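Local coordinates for protein yahD a copper inducible hydrolase (Lactococcus lactis subsp. lactis, PDB 3OG9) that is a copper-inducible alpha/beta hydrolase, probably a serine hydrolase of the dienelactone hydrolase family, that binds D-malate in its pocket, at residues Tyr156-Ile162 against Tyr185-His191. Sequence-based numbering, arbitrary orientation.
Sequences YAPNDMI and YESSLGH. With MLT (D-malate), chain C.
Ile162 CD1 lies over one face of the His191 imidazole, 3.8 Å from the ring centroid, a CH-pi contact offset toward the rim on the CG and CD2 side. At the ring edge, Asp160 OD2 accepts from His191 ND1 at 2.8 Å. The evidence for a firm bond is threefold: the N-H...O angle is 168°, the oxygen sits almost in the imidazole plane, and ND1 approaches OD2 from its syn side, slightly out of the carboxylate plane, although carboxylate and ring planes are turned 62° apart. With CG anti to the backbone N (chi1 -170°), the Asp160 carboxylate reaches the imidazole, while its OD1, met on the anti side, takes the N-H of Ile162 at 2.8 Å; this Asx turn restrains the carboxylate's rotation. The other ring nitrogen, His191 NE2, is hydrogen-bonded to Ser110 OG and, weakly, to malate O4. Ser110 occupies a GxSxG pattern consistent with a nucleophile elbow, so the geometry fits the Ser-His-Asp triad of alpha/beta hydrolases, its acid and histidine carried on loops after strands 151-156 and 181-186. These strands run parallel, and their pairing ends here: Tyr156 N donates to Tyr185 O, and Ser187 N to Tyr156 O, both at 2.9 Å. Beyond them, Ala157 to Asp160 form a type I turn, and Ala157 CB packs between Ser187 O and Gly190 O, 3.3 Å from Gly190 O. Asn159 bridges the loops with its amide: OD1 receives Gly190 N at 2.9 Å from above the carbonyl plane, and ND2 gives a longer bond to Ser188 O, 3.3 Å. The backbones come closest at Gly190, which has a positive phi, and Asp160, the nearest CA pair of the two segments.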
# COMPACT_ATOMS: atom_id res chain seq x y z
N TYR A 156 -2.79 -12.69 1.27
CA TYR A 156 -2.65 -13.12 2.63
C TYR A 156 -2.01 -14.52 2.58
O TYR A 156 -2.28 -15.28 1.65
CB TYR A 156 -4.06 -13.16 3.24
CG TYR A 156 -4.16 -13.86 4.55
CD1 TYR A 156 -3.68 -13.25 5.72
CD2 TYR A 156 -4.72 -15.15 4.63
CE1 TYR A 156 -3.75 -13.92 6.95
CE2 TYR A 156 -4.80 -15.81 5.85
CZ TYR A 156 -4.32 -15.19 7.00
OH TYR A 156 -4.39 -15.86 8.22
N ALA A 157 -1.16 -14.85 3.54
CA ALA A 157 -0.77 -16.27 3.71
C ALA A 157 -1.19 -16.76 5.09
O ALA A 157 -1.01 -16.04 6.06
CB ALA A 157 0.74 -16.45 3.50
N PRO A 158 -1.70 -17.99 5.23
CA PRO A 158 -2.14 -18.41 6.57
C PRO A 158 -0.94 -18.84 7.45
O PRO A 158 -1.12 -19.08 8.65
CB PRO A 158 -3.12 -19.57 6.28
CG PRO A 158 -2.64 -20.16 4.97
CD PRO A 158 -1.71 -19.15 4.30
N ASN A 159 0.25 -18.92 6.88
CA ASN A 159 1.46 -19.13 7.68
C ASN A 159 2.26 -17.84 7.91
O ASN A 159 3.42 -17.88 8.36
CB ASN A 159 2.33 -20.24 7.08
CG ASN A 159 2.72 -20.00 5.60
OD1 ASN A 159 2.13 -19.19 4.88
ND2 ASN A 159 3.74 -20.74 5.15
N ASP A 160 1.65 -16.69 7.63
CA ASP A 160 2.27 -15.41 7.92
C ASP A 160 2.23 -15.14 9.42
O ASP A 160 1.17 -14.86 9.97
CB ASP A 160 1.55 -14.30 7.15
CG ASP A 160 2.28 -12.98 7.20
OD1 ASP A 160 3.10 -12.79 8.11
OD2 ASP A 160 1.99 -12.13 6.35
N MET A 161 3.39 -15.21 10.08
CA MET A 161 3.46 -14.96 11.52
C MET A 161 3.12 -13.49 11.83
O MET A 161 2.66 -13.16 12.92
N ILE A 162 3.32 -12.62 10.85
CA ILE A 162 3.20 -11.18 11.07
C ILE A 162 1.76 -10.69 11.01
O ILE A 162 1.41 -9.74 11.72
CB ILE A 162 4.17 -10.39 10.12
CG1 ILE A 162 5.60 -10.83 10.44
CG2 ILE A 162 3.99 -8.86 10.27
CD1 ILE A 162 6.64 -10.43 9.47
N TYR A 185 -6.07 -12.96 -2.71
CA TYR A 185 -5.17 -14.00 -3.18
C TYR A 185 -4.45 -14.66 -1.99
O TYR A 185 -3.85 -13.96 -1.17
CB TYR A 185 -4.11 -13.45 -4.16
CG TYR A 185 -3.21 -14.56 -4.65
CD1 TYR A 185 -3.58 -15.35 -5.75
CD2 TYR A 185 -2.05 -14.88 -3.97
CE1 TYR A 185 -2.76 -16.40 -6.20
CE2 TYR A 185 -1.23 -15.94 -4.39
CZ TYR A 185 -1.59 -16.68 -5.50
OH TYR A 185 -0.78 -17.71 -5.89
N GLU A 186 -4.49 -15.99 -1.93
CA GLU A 186 -3.87 -16.74 -0.82
C GLU A 186 -2.52 -17.30 -1.28
O GLU A 186 -2.49 -18.10 -2.21
CB GLU A 186 -4.80 -17.85 -0.32
CG GLU A 186 -4.30 -18.51 1.01
CD GLU A 186 -5.10 -19.71 1.51
OE1 GLU A 186 -6.33 -19.82 1.26
OE2 GLU A 186 -4.48 -20.56 2.19
N SER A 187 -1.42 -16.82 -0.69
CA SER A 187 -0.05 -17.33 -0.98
C SER A 187 0.39 -18.33 0.10
O SER A 187 -0.32 -18.52 1.08
CB SER A 187 0.94 -16.18 -1.10
OG SER A 187 1.09 -15.52 0.15
N SER A 188 1.52 -18.99 -0.09
CA SER A 188 1.94 -20.07 0.82
C SER A 188 3.34 -19.90 1.39
O SER A 188 3.94 -20.85 1.89
CB SER A 188 1.84 -21.45 0.13
OG SER A 188 2.69 -21.49 -1.00
N LEU A 189 3.87 -18.68 1.31
CA LEU A 189 5.20 -18.43 1.85
C LEU A 189 5.25 -17.44 3.02
O LEU A 189 6.18 -16.68 3.13
CB LEU A 189 6.20 -18.11 0.74
CG LEU A 189 6.65 -19.53 0.34
CD1 LEU A 189 6.28 -19.93 -1.06
CD2 LEU A 189 8.07 -19.96 0.76
N GLY A 190 4.26 -17.50 3.92
CA GLY A 190 4.24 -16.55 5.02
C GLY A 190 4.27 -15.10 4.54
O GLY A 190 3.64 -14.79 3.55
N HIS A 191 5.03 -14.24 5.21
CA HIS A 191 5.06 -12.80 4.89
C HIS A 191 5.78 -12.48 3.58
O HIS A 191 5.72 -11.33 3.07
CB HIS A 191 5.72 -12.01 6.03
CG HIS A 191 5.28 -10.57 6.13
ND1 HIS A 191 3.98 -10.21 6.35
CD2 HIS A 191 6.00 -9.42 6.10
CE1 HIS A 191 3.89 -8.89 6.41
NE2 HIS A 191 5.11 -8.39 6.26
C1 MLT C . 4.05 -2.61 9.78
O1 MLT C . 4.86 -1.96 10.50
O2 MLT C . 3.44 -2.04 8.85
C2 MLT C . 3.81 -4.07 10.04
O3 MLT C . 4.52 -4.53 11.18
C3 MLT C . 4.14 -4.93 8.82
C4 MLT C . 5.61 -4.95 8.48
O4 MLT C . 6.09 -6.02 8.04
O5 MLT C . 6.38 -3.96 8.59